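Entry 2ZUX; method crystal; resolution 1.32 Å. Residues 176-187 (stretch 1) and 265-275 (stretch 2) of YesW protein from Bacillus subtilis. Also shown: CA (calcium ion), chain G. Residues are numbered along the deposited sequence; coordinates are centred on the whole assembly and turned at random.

Stretch 1 (176-187) AHYTQFMVYDLD
Stretch 2 265-275: VDRFLAGIAYL

Residues 182-184 and 268-273 form strands running nearly parallel, 14° between their N-to-C directions, with axes 7.6 Å apart at closest approach. That spacing leaves the pairing mostly to side chains. Register follows from His177 CA to Arg267 CA, 5.5 Å; Gln180 CA to Ala270 CA, 6.0 Å; Met182 CA to Gly271 CA, 6.6 Å. Phi/psi is -105/128 at Met182 and -171/152 at Tyr184. One backbone hydrogen bond crosses, Phe268 N to His177 O (3.1 Å, 156°).

The contact buries 725 Å², both sides summed, Ile272 having the largest covered area. Alternation directs Gln180, Met182 and Tyr184 toward stretch 2, and Phe268, Ala270 and Ile272 toward stretch 1. Gln180 (m, m, chi3 -28°) folds back so that NE2 donates to Ala176 O at 3.0 Å, while its CB packs 3.9 Å from Ala270 CB. Met182 (m, m, chi3 112°) lays SD 3.6 Å from Gly271 CA and CE 4.0 Å from Ala270 CB. Branched Ile272 (m, m) places CG2 3.8 Å from the Tyr184 ring centroid, 4° off the normal, a CH-pi contact; its CD1 meets Tyr184 CB (3.7 Å) and Leu186 CD2 (3.8 Å). Tyr184 (chi1 -146°, chi2 83°) brings OH 2.6 Å from Tyr274 OH.

Waters bridge His177 ND1 to Phe268 O (both 2.9 Å) and Tyr178 OH to Asp266 OD2 (both 2.7 Å).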

# COMPACT_ATOMS: atom_id res chain seq x y z
N ALA A 176 -15.37 2.77 0.56
CA ALA A 176 -14.00 2.75 0.02
C ALA A 176 -13.39 4.14 -0.13
O ALA A 176 -12.18 4.30 0.03
CB ALA A 176 -13.97 2.01 -1.30
N HIS A 177 -14.22 5.12 -0.47
CA HIS A 177 -13.71 6.43 -0.88
C HIS A 177 -13.68 7.45 0.22
O HIS A 177 -13.27 8.59 -0.02
CB HIS A 177 -14.50 6.91 -2.10
CG HIS A 177 -14.46 5.92 -3.21
ND1 HIS A 177 -13.31 5.66 -3.91
CD2 HIS A 177 -15.39 5.05 -3.65
CE1 HIS A 177 -13.54 4.69 -4.78
NE2 HIS A 177 -14.80 4.31 -4.65
N TYR A 178 -14.09 7.04 1.42
CA TYR A 178 -14.15 7.96 2.56
C TYR A 178 -12.83 7.96 3.35
O TYR A 178 -11.90 8.67 2.96
CB TYR A 178 -15.41 7.67 3.41
CG TYR A 178 -16.70 7.96 2.65
CD1 TYR A 178 -17.19 9.27 2.54
CD2 TYR A 178 -17.40 6.93 2.00
CE1 TYR A 178 -18.36 9.54 1.84
CE2 TYR A 178 -18.57 7.20 1.29
CZ TYR A 178 -19.03 8.51 1.21
OH TYR A 178 -20.18 8.78 0.49
N THR A 179 -12.70 7.16 4.41
CA THR A 179 -11.48 7.16 5.22
C THR A 179 -10.30 6.60 4.44
O THR A 179 -10.36 5.48 3.92
CB THR A 179 -11.66 6.35 6.51
OG1 THR A 179 -12.71 6.95 7.29
CG2 THR A 179 -10.39 6.32 7.34
N GLN A 180 -9.23 7.40 4.40
CA GLN A 180 -7.95 7.04 3.79
C GLN A 180 -6.90 7.24 4.88
O GLN A 180 -6.63 8.38 5.27
CB GLN A 180 -7.67 7.93 2.57
CG GLN A 180 -8.85 8.08 1.61
CD GLN A 180 -9.42 6.76 1.11
OE1 GLN A 180 -8.73 5.74 1.03
NE2 GLN A 180 -10.70 6.78 0.77
N PHE A 181 -6.34 6.16 5.40
CA PHE A 181 -5.50 6.26 6.59
C PHE A 181 -4.02 6.06 6.32
O PHE A 181 -3.61 5.10 5.67
CB PHE A 181 -6.02 5.36 7.73
CG PHE A 181 -6.03 3.87 7.41
CD1 PHE A 181 -5.06 3.03 7.94
CD2 PHE A 181 -7.04 3.31 6.62
CE1 PHE A 181 -5.07 1.67 7.67
CE2 PHE A 181 -7.04 1.94 6.34
CZ PHE A 181 -6.06 1.13 6.86
N MET A 182 -3.23 7.01 6.80
CA MET A 182 -1.79 7.02 6.59
C MET A 182 -1.08 6.61 7.86
O MET A 182 -1.32 7.17 8.93
CB MET A 182 -1.32 8.40 6.15
CG MET A 182 -1.68 8.75 4.71
SD MET A 182 -0.99 7.59 3.50
CE MET A 182 -2.47 6.77 2.91
N VAL A 183 -0.21 5.62 7.73
CA VAL A 183 0.58 5.14 8.85
C VAL A 183 2.05 5.37 8.52
O VAL A 183 2.55 4.84 7.53
CB VAL A 183 0.32 3.64 9.14
CG1 VAL A 183 1.10 3.19 10.37
CG2 VAL A 183 -1.18 3.38 9.32
N TYR A 184 2.73 6.18 9.33
CA TYR A 184 4.10 6.55 8.99
C TYR A 184 4.72 7.28 10.15
O TYR A 184 4.03 7.92 10.93
CB TYR A 184 4.13 7.45 7.75
CG TYR A 184 5.35 7.20 6.89
CD1 TYR A 184 5.36 6.16 5.97
CD2 TYR A 184 6.49 8.00 7.01
CE1 TYR A 184 6.48 5.90 5.20
CE2 TYR A 184 7.63 7.74 6.24
CZ TYR A 184 7.61 6.69 5.33
OH TYR A 184 8.71 6.40 4.55
N ASP A 185 6.04 7.18 10.25
CA ASP A 185 6.79 8.00 11.20
C ASP A 185 6.99 9.38 10.57
O ASP A 185 8.01 9.65 9.94
CB ASP A 185 8.13 7.35 11.54
CG ASP A 185 8.94 8.15 12.54
OD1 ASP A 185 8.37 9.05 13.19
OD2 ASP A 185 10.15 7.86 12.65
N LEU A 186 5.99 10.24 10.74
CA LEU A 186 5.99 11.57 10.14
C LEU A 186 7.02 12.51 10.75
O LEU A 186 7.58 13.34 10.03
CB LEU A 186 4.61 12.22 10.24
CG LEU A 186 3.54 11.68 9.29
CD1 LEU A 186 2.15 12.14 9.74
CD2 LEU A 186 3.81 12.10 7.85
N ASP A 187 7.26 12.39 12.05
CA ASP A 187 8.15 13.35 12.74
C ASP A 187 9.59 12.86 12.91
O ASP A 187 10.46 13.65 13.31
CB ASP A 187 7.54 13.84 14.06
CG ASP A 187 7.34 12.74 15.08
OD1 ASP A 187 7.68 11.57 14.80
OD2 ASP A 187 6.84 13.05 16.18
N VAL A 265 -17.92 15.35 -3.98
CA VAL A 265 -17.36 16.06 -2.84
C VAL A 265 -16.56 15.15 -1.91
O VAL A 265 -15.59 15.59 -1.28
CB VAL A 265 -18.47 16.81 -2.05
CG1 VAL A 265 -19.52 15.83 -1.53
CG2 VAL A 265 -17.89 17.64 -0.91
N ASP A 266 -16.95 13.87 -1.83
CA ASP A 266 -16.39 12.97 -0.84
C ASP A 266 -15.50 11.91 -1.46
O ASP A 266 -15.44 10.77 -0.99
CB ASP A 266 -17.52 12.35 -0.01
CG ASP A 266 -18.07 13.29 1.04
OD1 ASP A 266 -17.46 14.35 1.31
OD2 ASP A 266 -19.15 12.96 1.60
N ARG A 267 -14.76 12.30 -2.49
CA ARG A 267 -13.81 11.41 -3.15
C ARG A 267 -12.42 11.71 -2.65
O ARG A 267 -11.76 12.65 -3.11
CB ARG A 267 -13.90 11.57 -4.67
CG ARG A 267 -15.24 11.12 -5.25
CD ARG A 267 -15.41 9.62 -5.13
NE ARG A 267 -16.61 9.18 -5.81
CZ ARG A 267 -16.79 7.95 -6.29
NH1 ARG A 267 -15.84 7.04 -6.17
NH2 ARG A 267 -17.93 7.64 -6.91
N PHE A 268 -11.97 10.93 -1.68
CA PHE A 268 -10.70 11.21 -0.99
C PHE A 268 -9.60 10.26 -1.40
O PHE A 268 -9.84 9.07 -1.66
CB PHE A 268 -10.90 11.10 0.53
CG PHE A 268 -11.89 12.08 1.07
CD1 PHE A 268 -11.52 13.41 1.31
CD2 PHE A 268 -13.20 11.70 1.32
CE1 PHE A 268 -12.44 14.33 1.82
CE2 PHE A 268 -14.13 12.60 1.83
CZ PHE A 268 -13.75 13.93 2.06
N LEU A 269 -8.38 10.79 -1.42
CA LEU A 269 -7.15 9.99 -1.48
C LEU A 269 -6.17 10.58 -0.47
O LEU A 269 -6.42 11.63 0.11
CB LEU A 269 -6.55 9.97 -2.89
CG LEU A 269 -7.45 9.49 -4.03
CD1 LEU A 269 -6.81 9.81 -5.37
CD2 LEU A 269 -7.74 7.99 -3.88
N ALA A 270 -5.07 9.87 -0.23
CA ALA A 270 -4.06 10.36 0.69
C ALA A 270 -2.76 9.66 0.39
O ALA A 270 -2.73 8.62 -0.27
CB ALA A 270 -4.47 10.10 2.16
N GLY A 271 -1.66 10.24 0.87
CA GLY A 271 -0.36 9.64 0.66
C GLY A 271 0.70 10.18 1.60
O GLY A 271 0.48 11.18 2.29
N ILE A 272 1.83 9.49 1.61
CA ILE A 272 3.07 9.99 2.21
C ILE A 272 4.03 10.29 1.07
O ILE A 272 4.22 9.47 0.18
CB ILE A 272 3.70 8.95 3.15
CG1 ILE A 272 2.76 8.58 4.31
CG2 ILE A 272 5.06 9.43 3.65
CD1 ILE A 272 2.43 9.71 5.29
N ALA A 273 4.63 11.49 1.09
CA ALA A 273 5.55 11.94 0.05
C ALA A 273 6.71 12.70 0.67
O ALA A 273 6.50 13.53 1.54
CB ALA A 273 4.83 12.84 -0.93
N TYR A 274 7.93 12.42 0.21
CA TYR A 274 9.11 13.15 0.69
C TYR A 274 9.30 14.40 -0.17
O TYR A 274 10.18 14.45 -1.04
CB TYR A 274 10.35 12.25 0.66
CG TYR A 274 10.39 11.20 1.75
CD1 TYR A 274 11.49 11.10 2.61
CD2 TYR A 274 9.32 10.31 1.95
CE1 TYR A 274 11.53 10.14 3.62
CE2 TYR A 274 9.36 9.35 2.96
CZ TYR A 274 10.46 9.27 3.79
OH TYR A 274 10.49 8.33 4.78
N LEU A 275 8.46 15.40 0.09
CA LEU A 275 8.44 16.63 -0.69
C LEU A 275 9.73 17.44 -0.58
O LEU A 275 10.11 18.14 -1.53
CB LEU A 275 7.25 17.49 -0.29
CG LEU A 275 5.87 16.81 -0.38
CD1 LEU A 275 4.82 17.69 0.25
CD2 LEU A 275 5.52 16.47 -1.82
CA CA G . 6.87 9.44 15.07
O HOH W 1 -11.68 7.99 -3.56
O HOH W 2 -21.01 11.32 0.44
O HOH W 3 6.23 9.55 17.43